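Local coordinates for protein geranylgeranyl pyrophosphate synthase (Corynebacterium glutamicum, PDB 3LMD) that probably condenses allylic and homoallylic isoprenoid diphosphates into longer prenyl diphosphates with the help of divalent metal ions, at residues L84-F88 with L331-K337; I235-V239 with T347-V351; Y271-E275 with S307-A313. All blocks are in the same frame, centred on the assembly; numbering follows the deposited sequence.

Contact 1: L84-F88 with L331-K337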
loop_
_atom_site.group_PDB
_atom_site.type_symbol
_atom_site.label_atom_id
_atom_site.label_comp_id
_atom_site.label_asym_id
_atom_site.label_seq_id
_atom_site.Cartn_x
_atom_site.Cartn_y
_atom_site.Cartn_z
ATOM N N LEU A 84 19.286 18.046 4.825
ATOM C CA LEU A 84 19.841 18.824 5.945
ATOM C C LEU A 84 20.312 17.929 7.065
ATOM O O LEU A 84 21.431 18.105 7.598
ATOM C CB LEU A 84 18.816 19.869 6.437
ATOM C CG LEU A 84 18.481 20.951 5.405
ATOM C CD1 LEU A 84 17.316 21.816 5.879
ATOM C CD2 LEU A 84 19.725 21.812 5.209
ATOM N N ALA A 85 19.482 16.951 7.444
ATOM C CA ALA A 85 19.871 16.019 8.485
ATOM C C ALA A 85 21.157 15.290 8.124
ATOM O O ALA A 85 21.960 14.990 9.001
ATOM C CB ALA A 85 18.746 14.963 8.747
ATOM N N SER A 86 21.335 14.952 6.847
ATOM C CA SER A 86 22.533 14.212 6.441
ATOM C C SER A 86 23.801 15.053 6.641
ATOM O O SER A 86 24.887 14.517 6.745
ATOM C CB SER A 86 22.448 13.728 4.982
ATOM O OG SER A 86 22.758 14.780 4.072
ATOM N N GLU A 87 23.655 16.360 6.732
ATOM C CA GLU A 87 24.832 17.235 6.910
ATOM C C GLU A 87 25.536 16.947 8.228
ATOM O O GLU A 87 26.673 17.378 8.425
ATOM C CB GLU A 87 24.441 18.714 6.821
ATOM C CG GLU A 87 24.066 19.137 5.410
ATOM C CD GLU A 87 25.304 19.247 4.479
ATOM O OE1 GLU A 87 26.438 19.095 4.963
ATOM O OE2 GLU A 87 25.142 19.524 3.282
ATOM N N PHE A 88 24.884 16.187 9.115
ATOM C CA PHE A 88 25.475 15.872 10.409
ATOM C C PHE A 88 26.269 14.576 10.420
ATOM O O PHE A 88 26.816 14.210 11.448
ATOM C CB PHE A 88 24.420 15.866 11.544
ATOM C CG PHE A 88 23.863 17.224 11.851
ATOM C CD1 PHE A 88 24.511 18.077 12.734
ATOM C CD2 PHE A 88 22.706 17.672 11.212
ATOM C CE1 PHE A 88 23.993 19.354 12.998
ATOM C CE2 PHE A 88 22.176 18.904 11.453
ATOM C CZ PHE A 88 22.826 19.785 12.359
ATOM N N LEU A 331 22.739 18.613 19.115
ATOM C CA LEU A 331 23.492 18.617 17.864
ATOM C C LEU A 331 24.581 19.677 17.952
ATOM O O LEU A 331 24.414 20.703 18.642
ATOM C CB LEU A 331 22.567 18.976 16.672
ATOM C CG LEU A 331 21.436 17.978 16.409
ATOM C CD1 LEU A 331 20.462 18.520 15.337
ATOM C CD2 LEU A 331 22.000 16.618 15.991
ATOM N N PRO A 332 25.675 19.454 17.218
ATOM C CA PRO A 332 26.757 20.423 17.176
ATOM C C PRO A 332 26.356 21.702 16.474
ATOM O O PRO A 332 25.622 21.707 15.459
ATOM C CB PRO A 332 27.858 19.699 16.383
ATOM C CG PRO A 332 27.164 18.731 15.555
ATOM C CD PRO A 332 25.989 18.249 16.432
ATOM N N ASP A 333 26.867 22.790 17.017
ATOM C CA ASP A 333 26.634 24.100 16.493
ATOM C C ASP A 333 27.151 24.160 15.053
ATOM O O ASP A 333 28.208 23.588 14.737
ATOM C CB ASP A 333 27.314 25.101 17.429
ATOM C CG ASP A 333 26.971 24.819 18.916
ATOM O OD1 ASP A 333 26.128 23.917 19.190
ATOM O OD2 ASP A 333 27.531 25.484 19.812
ATOM N N SER A 334 26.375 24.795 14.178
ATOM C CA SER A 334 26.686 24.830 12.745
ATOM C C SER A 334 25.622 25.632 12.051
ATOM O O SER A 334 24.548 25.893 12.604
ATOM C CB SER A 334 26.723 23.422 12.141
ATOM O OG SER A 334 25.428 22.810 12.223
ATOM N N THR A 335 25.895 26.035 10.825
ATOM C CA THR A 335 24.934 26.763 10.046
ATOM C C THR A 335 23.765 25.876 9.704
ATOM O O THR A 335 22.689 26.352 9.506
ATOM C CB THR A 335 25.492 27.289 8.733
ATOM O OG1 THR A 335 26.072 26.228 8.001
ATOM C CG2 THR A 335 26.490 28.328 8.975
ATOM N N VAL A 336 23.996 24.586 9.615
ATOM C CA VAL A 336 22.859 23.698 9.314
ATOM C C VAL A 336 21.972 23.638 10.552
ATOM O O VAL A 336 20.757 23.706 10.448
ATOM C CB VAL A 336 23.296 22.304 8.890
ATOM C CG1 VAL A 336 22.045 21.370 8.663
ATOM C CG2 VAL A 336 24.082 22.403 7.583
ATOM N N LYS A 337 22.576 23.518 11.733
ATOM C CA LYS A 337 21.756 23.563 12.956
ATOM C C LYS A 337 20.885 24.807 13.002
ATOM O O LYS A 337 19.695 24.736 13.350
ATOM C CB LYS A 337 22.633 23.474 14.212
ATOM C CG LYS A 337 21.871 23.585 15.535
ATOM C CD LYS A 337 22.706 23.045 16.708
ATOM C CE LYS A 337 22.427 23.847 17.991
ATOM N NZ LYS A 337 23.143 23.213 19.159
#

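Contact 2: I235-V239 with T347-V351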
loop_
_atom_site.group_PDB
_atom_site.type_symbol
_atom_site.label_atom_id
_atom_site.label_comp_id
_atom_site.label_asym_id
_atom_site.label_seq_id
_atom_site.Cartn_x
_atom_site.Cartn_y
_atom_site.Cartn_z
ATOM N N ILE A 235 4.383 21.612 15.112
ATOM C CA ILE A 235 4.379 23.057 14.942
ATOM C C ILE A 235 3.739 23.443 13.616
ATOM O O ILE A 235 2.861 24.312 13.584
ATOM C CB ILE A 235 5.799 23.622 15.051
ATOM C CG1 ILE A 235 6.323 23.451 16.486
ATOM C CG2 ILE A 235 5.861 25.096 14.591
ATOM C CD1 ILE A 235 7.860 23.754 16.586
ATOM N N PHE A 236 4.137 22.792 12.521
ATOM C CA PHE A 236 3.566 23.148 11.200
ATOM C C PHE A 236 2.043 23.083 11.199
ATOM O O PHE A 236 1.381 23.977 10.695
ATOM C CB PHE A 236 4.081 22.207 10.088
ATOM C CG PHE A 236 5.524 22.453 9.687
ATOM C CD1 PHE A 236 6.171 23.609 10.045
ATOM C CD2 PHE A 236 6.215 21.522 8.930
ATOM C CE1 PHE A 236 7.504 23.835 9.675
ATOM C CE2 PHE A 236 7.538 21.744 8.563
ATOM C CZ PHE A 236 8.174 22.904 8.939
ATOM N N GLN A 237 1.498 21.981 11.708
ATOM C CA GLN A 237 0.062 21.754 11.620
ATOM C C GLN A 237 -0.722 22.679 12.581
ATOM O O GLN A 237 -1.766 23.189 12.220
ATOM C CB GLN A 237 -0.272 20.291 11.936
ATOM C CG GLN A 237 -1.750 19.978 11.675
ATOM C CD GLN A 237 -2.104 20.197 10.206
ATOM O OE1 GLN A 237 -1.610 19.479 9.351
ATOM N NE2 GLN A 237 -2.913 21.225 9.906
ATOM N N ILE A 238 -0.242 22.857 13.811
ATOM C CA ILE A 238 -0.958 23.731 14.722
ATOM C C ILE A 238 -0.916 25.178 14.209
ATOM O O ILE A 238 -1.922 25.895 14.255
ATOM C CB ILE A 238 -0.408 23.655 16.166
ATOM C CG1 ILE A 238 -0.554 22.215 16.699
ATOM C CG2 ILE A 238 -1.239 24.634 17.076
ATOM C CD1 ILE A 238 0.176 21.949 17.968
ATOM N N VAL A 239 0.242 25.606 13.706
ATOM C CA VAL A 239 0.361 26.960 13.208
ATOM C C VAL A 239 -0.613 27.154 12.021
ATOM O O VAL A 239 -1.314 28.167 11.946
ATOM C CB VAL A 239 1.841 27.326 12.812
ATOM C CG1 VAL A 239 1.864 28.588 11.931
ATOM C CG2 VAL A 239 2.714 27.569 14.076
ATOM N N THR A 347 8.338 29.682 11.312
ATOM C CA THR A 347 6.964 29.191 11.289
ATOM C C THR A 347 6.209 29.705 12.518
ATOM O O THR A 347 5.089 30.188 12.418
ATOM C CB THR A 347 6.928 27.643 11.256
ATOM O OG1 THR A 347 7.684 27.176 10.126
ATOM C CG2 THR A 347 5.486 27.134 11.155
ATOM N N VAL A 348 6.818 29.591 13.690
ATOM C CA VAL A 348 6.137 30.064 14.891
ATOM C C VAL A 348 5.821 31.572 14.767
ATOM O O VAL A 348 4.731 32.024 15.147
ATOM C CB VAL A 348 6.985 29.799 16.133
ATOM C CG1 VAL A 348 6.350 30.431 17.381
ATOM C CG2 VAL A 348 7.205 28.233 16.304
ATOM N N LYS A 349 6.763 32.324 14.205
ATOM C CA LYS A 349 6.616 33.783 14.038
ATOM C C LYS A 349 5.473 34.179 13.125
ATOM O O LYS A 349 5.028 35.324 13.147
ATOM C CB LYS A 349 7.913 34.404 13.527
ATOM C CG LYS A 349 8.785 34.967 14.628
ATOM C CD LYS A 349 10.244 35.072 14.218
ATOM C CE LYS A 349 11.071 35.577 15.401
ATOM N NZ LYS A 349 12.533 35.531 15.147
ATOM N N ARG A 350 4.983 33.254 12.309
ATOM C CA ARG A 350 3.781 33.569 11.533
ATOM C C ARG A 350 2.552 33.858 12.423
ATOM O O ARG A 350 1.595 34.498 11.968
ATOM C CB ARG A 350 3.411 32.429 10.591
ATOM C CG ARG A 350 4.449 32.058 9.539
ATOM C CD ARG A 350 3.912 30.880 8.724
ATOM N NE ARG A 350 4.920 30.363 7.806
ATOM C CZ ARG A 350 5.057 30.765 6.542
ATOM N NH1 ARG A 350 4.242 31.692 6.041
ATOM N NH2 ARG A 350 6.009 30.239 5.776
ATOM N N VAL A 351 2.544 33.343 13.660
ATOM C CA VAL A 351 1.379 33.502 14.548
ATOM C C VAL A 351 1.766 34.059 15.918
ATOM O O VAL A 351 0.921 34.524 16.670
ATOM C CB VAL A 351 0.597 32.179 14.748
ATOM C CG1 VAL A 351 -0.097 31.779 13.464
ATOM C CG2 VAL A 351 1.536 31.054 15.237
#

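Contact 3: Y271-E275 with S307-A313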
loop_
_atom_site.group_PDB
_atom_site.type_symbol
_atom_site.label_atom_id
_atom_site.label_comp_id
_atom_site.label_asym_id
_atom_site.label_seq_id
_atom_site.Cartn_x
_atom_site.Cartn_y
_atom_site.Cartn_z
ATOM N N TYR A 271 -9.840 24.041 22.472
ATOM C CA TYR A 271 -9.559 24.759 23.733
ATOM C C TYR A 271 -10.722 25.707 24.121
ATOM O O TYR A 271 -11.156 25.731 25.290
ATOM C CB TYR A 271 -8.281 25.564 23.574
ATOM C CG TYR A 271 -7.019 24.767 23.845
ATOM C CD1 TYR A 271 -6.896 23.967 24.980
ATOM C CD2 TYR A 271 -5.950 24.843 22.989
ATOM C CE1 TYR A 271 -5.722 23.259 25.229
ATOM C CE2 TYR A 271 -4.780 24.134 23.227
ATOM C CZ TYR A 271 -4.675 23.352 24.339
ATOM O OH TYR A 271 -3.492 22.678 24.555
ATOM N N ALA A 272 -11.224 26.462 23.145
ATOM C CA ALA A 272 -12.326 27.423 23.395
ATOM C C ALA A 272 -13.571 26.685 23.859
ATOM O O ALA A 272 -14.252 27.123 24.784
ATOM C CB ALA A 272 -12.622 28.261 22.141
ATOM N N LEU A 273 -13.856 25.540 23.242
ATOM C CA LEU A 273 -15.000 24.691 23.661
ATOM C C LEU A 273 -14.950 24.169 25.097
ATOM O O LEU A 273 -15.967 23.712 25.634
ATOM C CB LEU A 273 -15.133 23.469 22.701
ATOM C CG LEU A 273 -15.772 23.792 21.360
ATOM C CD1 LEU A 273 -15.544 22.622 20.352
ATOM C CD2 LEU A 273 -17.266 24.089 21.532
ATOM N N ARG A 274 -13.766 24.195 25.698
ATOM C CA ARG A 274 -13.532 23.685 27.049
ATOM C C ARG A 274 -13.795 24.788 28.094
ATOM O O ARG A 274 -13.946 24.513 29.268
ATOM C CB ARG A 274 -12.072 23.197 27.142
ATOM C CG ARG A 274 -11.697 22.322 28.337
ATOM C CD ARG A 274 -10.204 21.920 28.289
ATOM N NE ARG A 274 -9.333 23.086 28.465
ATOM C CZ ARG A 274 -7.999 23.075 28.468
ATOM N NH1 ARG A 274 -7.308 21.945 28.301
ATOM N NH2 ARG A 274 -7.351 24.218 28.647
ATOM N N GLU A 275 -13.857 26.034 27.654
ATOM C CA GLU A 275 -13.867 27.162 28.617
ATOM C C GLU A 275 -15.147 27.284 29.393
ATOM O O GLU A 275 -16.241 27.165 28.823
ATOM C CB GLU A 275 -13.625 28.490 27.909
ATOM C CG GLU A 275 -12.250 28.661 27.323
ATOM C CD GLU A 275 -12.159 30.020 26.594
ATOM O OE1 GLU A 275 -13.070 30.881 26.752
ATOM O OE2 GLU A 275 -11.195 30.203 25.883
ATOM N N SER A 307 -12.379 34.387 22.658
ATOM C CA SER A 307 -12.123 33.299 23.607
ATOM C C SER A 307 -10.618 33.281 23.916
ATOM O O SER A 307 -9.882 34.116 23.419
ATOM C CB SER A 307 -12.496 31.936 23.000
ATOM O OG SER A 307 -11.481 31.558 22.052
ATOM N N GLY A 308 -10.181 32.300 24.706
ATOM C CA GLY A 308 -8.762 32.171 25.011
ATOM C C GLY A 308 -8.124 31.095 24.130
ATOM O O GLY A 308 -6.999 30.645 24.397
ATOM N N GLY A 309 -8.840 30.682 23.092
ATOM C CA GLY A 309 -8.422 29.517 22.280
ATOM C C GLY A 309 -7.161 29.753 21.472
ATOM O O GLY A 309 -6.319 28.857 21.341
ATOM N N ARG A 310 -7.016 30.962 20.933
ATOM C CA ARG A 310 -5.819 31.265 20.152
ATOM C C ARG A 310 -4.589 31.189 21.035
ATOM O O ARG A 310 -3.584 30.561 20.672
ATOM C CB ARG A 310 -5.911 32.643 19.488
ATOM C CG ARG A 310 -4.655 32.939 18.615
ATOM C CD ARG A 310 -4.714 34.334 18.002
ATOM N NE ARG A 310 -3.825 34.381 16.838
ATOM C CZ ARG A 310 -2.526 34.654 16.925
ATOM N NH1 ARG A 310 -1.768 34.671 15.836
ATOM N NH2 ARG A 310 -1.996 34.938 18.116
ATOM N N GLN A 311 -4.645 31.801 22.222
ATOM C CA GLN A 311 -3.439 31.814 23.039
ATOM C C GLN A 311 -3.119 30.414 23.578
ATOM O O GLN A 311 -1.963 30.051 23.764
ATOM C CB GLN A 311 -3.543 32.816 24.207
ATOM C CG GLN A 311 -2.220 32.910 24.968
ATOM C CD GLN A 311 -1.154 33.558 24.113
ATOM O OE1 GLN A 311 -1.430 34.508 23.397
ATOM N NE2 GLN A 311 0.056 33.002 24.123
ATOM N N ALA A 312 -4.152 29.646 23.882
ATOM C CA ALA A 312 -3.936 28.283 24.357
ATOM C C ALA A 312 -3.241 27.421 23.266
ATOM O O ALA A 312 -2.344 26.610 23.560
ATOM C CB ALA A 312 -5.292 27.657 24.742
ATOM N N ALA A 313 -3.676 27.574 22.023
ATOM C CA ALA A 313 -3.045 26.835 20.907
ATOM C C ALA A 313 -1.630 27.337 20.688
ATOM O O ALA A 313 -0.718 26.551 20.424
ATOM C CB ALA A 313 -3.878 27.007 19.578
HETATM O O HOH W 1 -2.056 25.445 25.863
#

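Contact 1: L84-F88 with L331-K337
Phe88 lays its ring against segment 331-337, and the residue loses 120 Å² to it, the largest share of any residue in a contact that buries 313 Å² in all. Leu331 CD1 sits over one face of the ring, and Leu331 CB is 4.0 Å from Phe88 CE1. Pro332 meets the ring twice: its carbonyl O lies near the ring plane at the edge, 3.8 Å from Phe88 CE1, and its CG is 3.9 Å from Phe88 CD1. From an oblique direction comes Val336, whose CG1 approaches Phe88 CE2 to 3.7 Å. Val336 also reaches the backbone and side chains of 84-87, with CG1 3.5 Å from Leu84 O and CG2 3.8 Å from Glu87 CB; Leu36 and Ile40 of helix 34-55 extend this apolar patch. Phe88 and Leu331 also both touch Leu225 of helix 219-246.

The loop and helix start 331-337 are held by polar bonds of their own. Ser334 is the N-cap of helix 335-349: its OG accepts from Lys337 N at 3.0 Å with an N-H...O angle of 166°. Lys337 NZ reaches back to Leu331 O at 2.9 Å and forms a salt bridge with Asp333 OD1 at 3.1 Å. Lys337 NZ is also bonded to Leu328 O of helix 309-328, so one ammonium group ties the segment to the helix before it.

The polar bonds of Ser334 OG and Lys337 NZ thus stay within 331-337 or run to helix 309-328, while the contact with 84-88 is van der Waals and hydrophobic, resting on apolar packing around Phe88 and Val336.

Contact 2: I235-V239 with T347-V351
A helical segment, 235-239, packs here against the C-terminal part of helix 335-349 and the residues after it, the backbones closest at Phe236-Thr347 (CA-CA 6.9 Å) and Val239-Val351 (CA-CA 6.8 Å), within the all-helical fold of trans-prenyltransferases. Both pairs advance along the chain together, so the two short segments run in roughly the same direction. Val239 contributes most: 88 Å² of the 292 Å² buried, placing CG1 3.6 Å from Thr347 O and CG2 3.9 Å from Val351 CG2. One turn earlier, Ile235 CG2 meets Val348 CG2 at 3.8 Å and Thr347 CG2 at 4.0 Å. The cluster continues into helix 309-328, where Val317 touches Val348 and Tyr320 touches Ile235. Phe236 starts away from the partner segment, but its ring returns, and it also stacks edge-to-face with Phe77. Thr347 OG1, hydrogen-bonded to Leu343 O one turn back, lies near the ring plane, 3.4 Å from Phe236 CE1.

Contact 3: Y271-E275 with S307-A313
An ST turn leads into the N-terminus of helix 309-328, a few residues beyond Glu302 and Ser305, which bind calcium in a structure of this protein though no ion is bound to this chain here; the Ser307 side chain is about 7 Å from that of Ser305. Ser307 OG accepts from Gly309 N at 3.0 Å (angle 160°) and is also bonded to Leu304 O. Glu275, just after helix 267-274, supplies the bond between the segments: Gly308 N donates to Glu275 OE2 at 2.6 Å with an angle of 152°, placing a carboxylate beside the N-terminal end of the helix. Its other oxygen, OE1, is bonded to Thr277 OG1.

The backbones come closest at Ala272 and Gly309, CA to CA 4.6 Å. An ideal CB on Gly309 would lie 3.3 Å from Ala272 CB, so the missing side chain is what leaves room for this approach. Farther along, Ala312 CB makes a CH-pi contact with the Tyr271 ring, 3.7 Å from its centroid and 26° off the normal. A water donates to Ala312 O at 2.6 Å and has a weak contact with Tyr271 OH at 3.4 Å.

ST turn, Gly308 N-cap and Glu275 carboxylate together form a helix N-terminus packed against helix 267-274 of the all-helical prenyl synthase fold.

Contact 2 is the most buried: six of its seven touching residues are buried and none exposed, and its centre is about 12 Å from that of the chain, whereas contacts 1 and 3, centred about 20 and 24 Å away, are partly buried. Contacts 1 and 2 use opposite ends of helix 335-349, yet their nearest atoms stay about 10 Å apart. Contact 3 uses the start of helix 309-328, which precedes that helix, and touches contact 2 directly: Val351 O and Arg310 NH1 are 2.8 Å apart, a probable hydrogen bond. Chemistry differs with position: 235-239/347-351 is chiefly aliphatic, 84-88/331-337 centres on an aromatic ring beside a polar turn, and 271-275/307-313 adds a carboxylate-to-backbone bond and a water.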